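Local structure of RNA polymerase ECF-subfamily sigma factor (Streptomyces venezuelae, 6DXO) at the interface of chains A and B. The protein acts as an ECF sigma factor that directs RNA polymerase to specific initiation sites, supports aerial mycelium formation, and is held here by an anti-sigma partner. Sequence-based numbering; all coordinates share one arbitrary frame. Chains: chain A, RNA polymerase ECF-subfamily sigma factor; chain B, BldN.

The complex illustrates how a single helix can engage two separate regions of a sigma factor. Contacts 1 and 2 lie about 13 Å apart, measured between the centres of their C-alpha atoms, and share helix 60-78 of chain B. Chain A carries the sigma regions, which makes chain B presumably the anti-sigma factor RsbN of the complex. In contact 1 the shared helix meets helix 101-112, in sigma region 4; in contact 2 it meets helices 12-31 and 37-53, in the region 2 part. Lodged between them, it would hold both regions in a relation unlikely to suit polymerase and promoter binding.

Contact 1: the interface of chains A and B. Residues chain A 96, 104, 108-109, 112-113; chain B 61, 64-65.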
ATOM      1  N   VAL A  96       2.567  16.289  -4.164  1.00 39.06           N
ATOM      2  CA  VAL A  96       3.117  15.375  -5.170  1.00 30.71           C
ATOM      3  C   VAL A  96       2.032  14.496  -5.782  1.00 30.21           C
ATOM      4  O   VAL A  96       2.034  14.225  -6.980  1.00 30.51           O
ATOM      5  CB  VAL A  96       4.232  14.466  -4.590  1.00 32.35           C
ATOM      6  CG1 VAL A  96       4.687  13.462  -5.636  1.00 35.58           C
ATOM      7  CG2 VAL A  96       5.402  15.295  -4.086  1.00 30.95           C
ATOM      8  N   GLN A 104       4.401  13.352 -11.782  1.00 27.32           N
ATOM      9  CA  GLN A 104       4.440  12.632 -10.507  1.00 23.36           C
ATOM     10  C   GLN A 104       5.523  11.548 -10.514  1.00 23.84           C
ATOM     11  O   GLN A 104       6.349  11.466  -9.612  1.00 24.29           O
ATOM     12  CB  GLN A 104       3.081  12.022 -10.160  1.00 30.36           C
ATOM     13  CG  GLN A 104       3.037  11.564  -8.700  1.00 30.38           C
ATOM     14  CD  GLN A 104       1.669  11.089  -8.241  1.00 41.25           C
ATOM     15  OE1 GLN A 104       1.571  10.237  -7.355  1.00 37.74           O
ATOM     16  NE2 GLN A 104       0.608  11.650  -8.821  1.00 34.49           N
ATOM     17  N   THR A 108       9.021  11.334  -8.271  1.00 17.09           N
ATOM     18  CA  THR A 108       9.135  10.160  -7.402  1.00 17.71           C
ATOM     19  C   THR A 108      10.432   9.404  -7.689  1.00 18.29           C
ATOM     20  O   THR A 108      11.222   9.130  -6.792  1.00 16.18           O
ATOM     21  CB  THR A 108       7.942   9.233  -7.591  1.00 16.41           C
ATOM     22  OG1 THR A 108       6.741   9.960  -7.284  1.00 21.56           O
ATOM     23  CG2 THR A 108       8.045   8.024  -6.654  1.00 20.58           C
ATOM     24  N   LEU A 109      10.669   9.103  -8.955  1.00 16.18           N
ATOM     25  CA  LEU A 109      11.911   8.430  -9.332  1.00 14.00           C
ATOM     26  C   LEU A 109      13.156   9.261  -9.005  1.00 16.85           C
ATOM     27  O   LEU A 109      14.116   8.735  -8.454  1.00 17.86           O
ATOM     28  CB  LEU A 109      11.891   8.078 -10.814  1.00 17.37           C
ATOM     29  CG  LEU A 109      10.902   7.023 -11.318  1.00 17.76           C
ATOM     30  CD1 LEU A 109      10.799   7.144 -12.830  1.00 18.24           C
ATOM     31  CD2 LEU A 109      11.330   5.633 -10.922  1.00 20.43           C
ATOM     32  N   LEU A 112      12.405  10.916  -4.662  1.00 21.47           N
ATOM     33  CA  LEU A 112      12.023   9.937  -3.641  1.00 23.16           C
ATOM     34  C   LEU A 112      12.817   8.630  -3.754  1.00 30.11           C
ATOM     35  O   LEU A 112      13.077   7.975  -2.754  1.00 36.06           O
ATOM     36  CB  LEU A 112      10.516   9.677  -3.670  1.00 22.71           C
ATOM     37  CG  LEU A 112       9.663  10.890  -3.285  1.00 26.44           C
ATOM     38  CD1 LEU A 112       8.181  10.562  -3.366  1.00 28.68           C
ATOM     39  CD2 LEU A 112      10.024  11.391  -1.887  1.00 32.42           C
ATOM     40  N   GLN A 113      13.227   8.260  -4.967  1.00 19.62           N
ATOM     41  CA  GLN A 113      14.001   7.036  -5.145  1.00 17.50           C
ATOM     42  C   GLN A 113      15.493   7.340  -5.330  1.00 21.00           C
ATOM     43  O   GLN A 113      16.342   6.454  -5.230  1.00 22.71           O
ATOM     44  CB  GLN A 113      13.482   6.280  -6.364  1.00 21.88           C
ATOM     45  CG  GLN A 113      12.082   5.746  -6.165  1.00 24.81           C
ATOM     46  CD  GLN A 113      12.087   4.366  -5.605  1.00 25.35           C
ATOM     47  OE1 GLN A 113      12.420   4.156  -4.437  1.00 33.82           O
ATOM     48  NE2 GLN A 113      11.723   3.400  -6.436  1.00 31.76           N
TER
ATOM     49  N   GLU B  61       5.385   3.179  -8.504  1.00 15.71           N
ATOM     50  CA  GLU B  61       5.693   4.561  -8.144  1.00 14.81           C
ATOM     51  C   GLU B  61       4.672   5.181  -7.185  1.00 20.21           C
ATOM     52  O   GLU B  61       5.002   6.052  -6.382  1.00 23.99           O
ATOM     53  CB  GLU B  61       5.940   5.425  -9.387  1.00 33.27           C
ATOM     54  CG  GLU B  61       7.204   4.995 -10.153  1.00 38.83           C
ATOM     55  CD  GLU B  61       8.428   4.803  -9.247  1.00 36.65           C
ATOM     56  OE1 GLU B  61       8.875   5.790  -8.632  1.00 40.38           O
ATOM     57  OE2 GLU B  61       8.953   3.667  -9.153  1.00 29.43           O
ATOM     58  N   VAL B  64       5.794   4.107  -3.700  1.00 17.16           N
ATOM     59  CA  VAL B  64       6.880   4.920  -3.155  1.00 15.36           C
ATOM     60  C   VAL B  64       6.322   6.125  -2.399  1.00 16.81           C
ATOM     61  O   VAL B  64       6.723   6.417  -1.272  1.00 15.01           O
ATOM     62  CB  VAL B  64       7.849   5.404  -4.255  1.00 16.39           C
ATOM     63  CG1 VAL B  64       8.978   6.227  -3.629  1.00 18.34           C
ATOM     64  CG2 VAL B  64       8.390   4.207  -5.019  1.00 17.75           C
ATOM     65  N   VAL B  65       5.354   6.801  -3.005  1.00 13.52           N
ATOM     66  CA  VAL B  65       4.848   8.040  -2.441  1.00 17.38           C
ATOM     67  C   VAL B  65       3.985   7.751  -1.219  1.00 17.09           C
ATOM     68  O   VAL B  65       4.111   8.418  -0.175  1.00 17.11           O
ATOM     69  CB  VAL B  65       4.052   8.853  -3.471  1.00 19.73           C
ATOM     70  CG1 VAL B  65       3.412  10.055  -2.816  1.00 20.44           C
ATOM     71  CG2 VAL B  65       4.969   9.321  -4.618  1.00 22.83           C
TER
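A:Thr108 and B:Val64 form the tight centre of this helix-to-helix patch, their side chains sliding past each other in opposite directions. The methyl A:Thr108 CG2 stands 3.6 Å from B:Val64 CB, while the hydroxyl is turned back on its own helix. With OG1 beside the backbone N (chi1 -59°), the hydroxyl A:Thr108 OG1 donates to the carbonyl A:Gln104 O at 2.8 Å. It approaches from 41° above the carbonyl plane. This internal bond uses the hydroxyl's hydrogen and helps fix the side chain, with the methyl towards B:Val64 and OG1 against B:Val65 CG2.

Around this centre, A:Leu112 CD1 packs 3.7 Å from B:Val65 CG2, the two side chains crossing obliquely. A:Leu109 CD2 lies 3.5 Å from the carboxylate carbon B:Glu61 CD, the two side chains crossing at about a right angle. B:Glu61 belongs to the first turn of helix 60-78, whose amino-terminal end would tend to favour its charge. On this flank the bent chain of A:Gln113 packs its amide carbon CD 3.7 Å from B:Val64 CG2. Its polar end makes no bond across: A:Gln113 NE2 stays 3.9 Å from B:Glu61 OE2, with the amide and carboxylate planes 40° apart.

Packing slackens at the opposite margin, where A:Val96 CG1 remains 4.3 Å from B:Val65 CG2 and A:Gln104 OE1 is 4.5 Å from the same methyl. No polar pair bonds across, leaving the fit to shape and apolar packing. In sigma factors region 4 reads the -35 promoter element, and the patch holds this region against the partner helix, which is likely to contribute to keeping the sigma factor inactive.

Contact 2: the interface of chains A and B. Residues chain A 15, 19, 44, 48-49; chain B 58, 63, 66-67, 70.
The ring of A:Tyr19 has the backbone N of B:Arg67 over one face, 4.2 Å above the plane and offset toward the rim, while its CD1 rim atom points onto the ring of A:Phe48. That atom sits over the centre of the phenylalanine face, and A:Thr44 O lies in plane at the edge of the same ring. The setting is the region 2 part of a sigma-70 family protein of the ECF subfamily; A:Thr44 belongs to its polymerase core binding motif.

With CG anti to the backbone N (chi1 178°), the tyrosine reaches across to helix 60-78 of chain B. The hydroxyl A:Tyr19 OH donates to the amide oxygen OE1 of B:Gln66 at 2.7 Å. The C=O...donor angle is 131°, with the donor tilted 20° from the carbonyl plane; ring and amide are themselves steeply inclined. Carbon atoms also lie beside the hydroxyl: B:Leu58 CD1 is 3.5 Å from A:Tyr19 OH, with B:Lys63 CA and CG alongside. A phenylalanine in place of A:Tyr19 would probably leave B:Gln66 OE1 without its mate across the contact and its amide freer to turn.

B:Leu70 forks into the surface next to the tyrosine. One branch, B:Leu70 CD1, lies 3.4 Å from A:Tyr19 CD1, the two side chains crossing at about a right angle. The other, B:Leu70 CD2, packs 3.5 Å from A:Leu49 CD2 and 3.7 Å from A:Phe48 CB. From helix 12-31, A:Phe15 brings its rim atom CE2 to 3.7 Å from the same B:Leu70 CD2. A:Thr44 meets B:Leu58 more loosely, tip to tip.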
ATOM      1  N   PHE A  15       6.043   0.951  10.649  1.00 18.60           N
ATOM      2  CA  PHE A  15       4.753   1.184   9.990  1.00 17.72           C
ATOM      3  C   PHE A  15       4.940   1.135   8.466  1.00 20.34           C
ATOM      4  O   PHE A  15       4.084   0.676   7.733  1.00 20.54           O
ATOM      5  CB  PHE A  15       4.114   2.513  10.396  1.00 24.69           C
ATOM      6  CG  PHE A  15       2.663   2.600  10.025  1.00 22.79           C
ATOM      7  CD1 PHE A  15       1.686   2.126  10.887  1.00 26.69           C
ATOM      8  CD2 PHE A  15       2.273   3.117   8.793  1.00 23.47           C
ATOM      9  CE1 PHE A  15       0.332   2.191  10.538  1.00 26.19           C
ATOM     10  CE2 PHE A  15       0.922   3.173   8.433  1.00 24.89           C
ATOM     11  CZ  PHE A  15      -0.036   2.703   9.301  1.00 25.98           C
ATOM     12  N   TYR A  19       2.861  -1.289   5.786  1.00 17.52           N
ATOM     13  CA  TYR A  19       2.428  -0.932   4.435  1.00 19.46           C
ATOM     14  C   TYR A  19       2.956  -1.905   3.385  1.00 18.57           C
ATOM     15  O   TYR A  19       2.200  -2.407   2.552  1.00 15.34           O
ATOM     16  CB  TYR A  19       2.804   0.510   4.097  1.00 16.29           C
ATOM     17  CG  TYR A  19       2.405   0.893   2.683  1.00 15.46           C
ATOM     18  CD1 TYR A  19       1.121   1.349   2.408  1.00 15.47           C
ATOM     19  CD2 TYR A  19       3.302   0.764   1.634  1.00 16.90           C
ATOM     20  CE1 TYR A  19       0.735   1.685   1.106  1.00 15.98           C
ATOM     21  CE2 TYR A  19       2.934   1.099   0.328  1.00 17.17           C
ATOM     22  CZ  TYR A  19       1.654   1.565   0.077  1.00 16.02           C
ATOM     23  OH  TYR A  19       1.290   1.888  -1.210  1.00 18.50           O
ATOM     24  N   THR A  44      -6.662   3.508  -0.604  1.00 16.75           N
ATOM     25  CA  THR A  44      -5.691   2.604   0.012  1.00 16.89           C
ATOM     26  C   THR A  44      -4.840   3.433   0.952  1.00 14.83           C
ATOM     27  O   THR A  44      -4.617   3.066   2.115  1.00 15.93           O
ATOM     28  CB  THR A  44      -4.814   1.900  -1.068  1.00 20.09           C
ATOM     29  OG1 THR A  44      -5.649   1.065  -1.877  1.00 18.59           O
ATOM     30  CG2 THR A  44      -3.753   1.022  -0.407  1.00 16.75           C
ATOM     31  N   PHE A  48      -4.652   3.214   5.313  1.00 14.40           N
ATOM     32  CA  PHE A  48      -3.476   3.169   6.173  1.00 19.23           C
ATOM     33  C   PHE A  48      -3.333   4.397   7.076  1.00 22.88           C
ATOM     34  O   PHE A  48      -2.919   4.281   8.246  1.00 17.33           O
ATOM     35  CB  PHE A  48      -2.210   2.939   5.342  1.00 15.50           C
ATOM     36  CG  PHE A  48      -2.053   1.528   4.891  1.00 15.11           C
ATOM     37  CD1 PHE A  48      -2.579   1.104   3.665  1.00 17.96           C
ATOM     38  CD2 PHE A  48      -1.403   0.604   5.695  1.00 16.07           C
ATOM     39  CE1 PHE A  48      -2.442  -0.221   3.260  1.00 17.67           C
ATOM     40  CE2 PHE A  48      -1.250  -0.717   5.290  1.00 17.14           C
ATOM     41  CZ  PHE A  48      -1.772  -1.138   4.069  1.00 15.92           C
ATOM     42  N   LEU A  49      -3.653   5.571   6.539  1.00 19.54           N
ATOM     43  CA  LEU A  49      -3.553   6.795   7.331  1.00 30.29           C
ATOM     44  C   LEU A  49      -4.496   6.772   8.537  1.00 27.22           C
ATOM     45  O   LEU A  49      -4.155   7.265   9.621  1.00 26.38           O
ATOM     46  CB  LEU A  49      -3.792   8.036   6.463  1.00 24.13           C
ATOM     47  CG  LEU A  49      -2.616   8.457   5.575  1.00 27.83           C
ATOM     48  CD1 LEU A  49      -3.025   9.575   4.634  1.00 37.27           C
ATOM     49  CD2 LEU A  49      -1.440   8.890   6.438  1.00 32.05           C
TER
ATOM     50  N   LEU B  58      -0.715  -2.616  -7.084  1.00 27.12           N
ATOM     51  CA  LEU B  58      -0.527  -1.187  -6.864  1.00 26.10           C
ATOM     52  C   LEU B  58       0.687  -0.752  -7.654  1.00 18.08           C
ATOM     53  O   LEU B  58       1.721  -1.411  -7.590  1.00 18.66           O
ATOM     54  CB  LEU B  58      -0.257  -0.911  -5.385  1.00 23.33           C
ATOM     55  CG  LEU B  58      -1.330  -0.305  -4.485  1.00 31.16           C
ATOM     56  CD1 LEU B  58      -0.826  -0.236  -3.042  1.00 25.97           C
ATOM     57  CD2 LEU B  58      -1.733   1.062  -4.983  1.00 26.68           C
ATOM     58  N   LYS B  63       3.289   3.287  -4.758  1.00 12.50           N
ATOM     59  CA  LYS B  63       3.780   2.745  -3.482  1.00 13.02           C
ATOM     60  C   LYS B  63       4.881   3.609  -2.866  1.00 15.28           C
ATOM     61  O   LYS B  63       4.945   3.788  -1.636  1.00 13.23           O
ATOM     62  CB  LYS B  63       4.296   1.319  -3.655  1.00 13.59           C
ATOM     63  CG  LYS B  63       3.224   0.272  -3.875  1.00 19.32           C
ATOM     64  CD  LYS B  63       3.861  -1.110  -3.737  1.00 27.40           C
ATOM     65  CE  LYS B  63       2.836  -2.228  -3.777  1.00 43.47           C
ATOM     66  NZ  LYS B  63       2.343  -2.542  -2.411  1.00 52.98           N
ATOM     67  N   GLN B  66       3.135   6.738  -1.326  1.00 15.54           N
ATOM     68  CA  GLN B  66       2.267   6.404  -0.185  1.00 15.00           C
ATOM     69  C   GLN B  66       3.081   5.979   1.029  1.00 15.90           C
ATOM     70  O   GLN B  66       2.787   6.381   2.150  1.00 19.28           O
ATOM     71  CB  GLN B  66       1.270   5.311  -0.544  1.00 18.77           C
ATOM     72  CG  GLN B  66       0.305   5.747  -1.646  1.00 19.49           C
ATOM     73  CD  GLN B  66      -0.879   4.801  -1.837  1.00 18.53           C
ATOM     74  OE1 GLN B  66      -0.829   3.617  -1.477  1.00 20.54           O
ATOM     75  NE2 GLN B  66      -1.943   5.320  -2.438  1.00 23.71           N
ATOM     76  N   ARG B  67       4.071   5.125   0.809  1.00 16.54           N
ATOM     77  CA  ARG B  67       4.926   4.661   1.905  1.00 14.22           C
ATOM     78  C   ARG B  67       5.626   5.840   2.579  1.00 21.88           C
ATOM     79  O   ARG B  67       5.720   5.899   3.809  1.00 18.37           O
ATOM     80  CB  ARG B  67       5.955   3.634   1.398  1.00 19.33           C
ATOM     81  CG  ARG B  67       6.707   2.878   2.529  1.00 17.33           C
ATOM     82  CD  ARG B  67       7.890   2.075   1.981  1.00 17.15           C
ATOM     83  NE  ARG B  67       8.307   0.999   2.876  1.00 17.87           N
ATOM     84  CZ  ARG B  67       9.150   1.146   3.900  1.00 21.53           C
ATOM     85  NH1 ARG B  67       9.674   2.333   4.164  1.00 21.24           N
ATOM     86  NH2 ARG B  67       9.446   0.107   4.673  1.00 19.78           N
ATOM     87  N   LEU B  70       3.297   7.767   4.703  1.00 19.66           N
ATOM     88  CA  LEU B  70       2.952   7.116   5.972  1.00 17.14           C
ATOM     89  C   LEU B  70       4.087   7.198   6.995  1.00 21.25           C
ATOM     90  O   LEU B  70       3.862   7.422   8.201  1.00 23.44           O
ATOM     91  CB  LEU B  70       2.571   5.668   5.711  1.00 20.35           C
ATOM     92  CG  LEU B  70       1.273   5.586   4.917  1.00 18.07           C
ATOM     93  CD1 LEU B  70       1.164   4.287   4.157  1.00 26.91           C
ATOM     94  CD2 LEU B  70       0.086   5.740   5.926  1.00 21.02           C
TER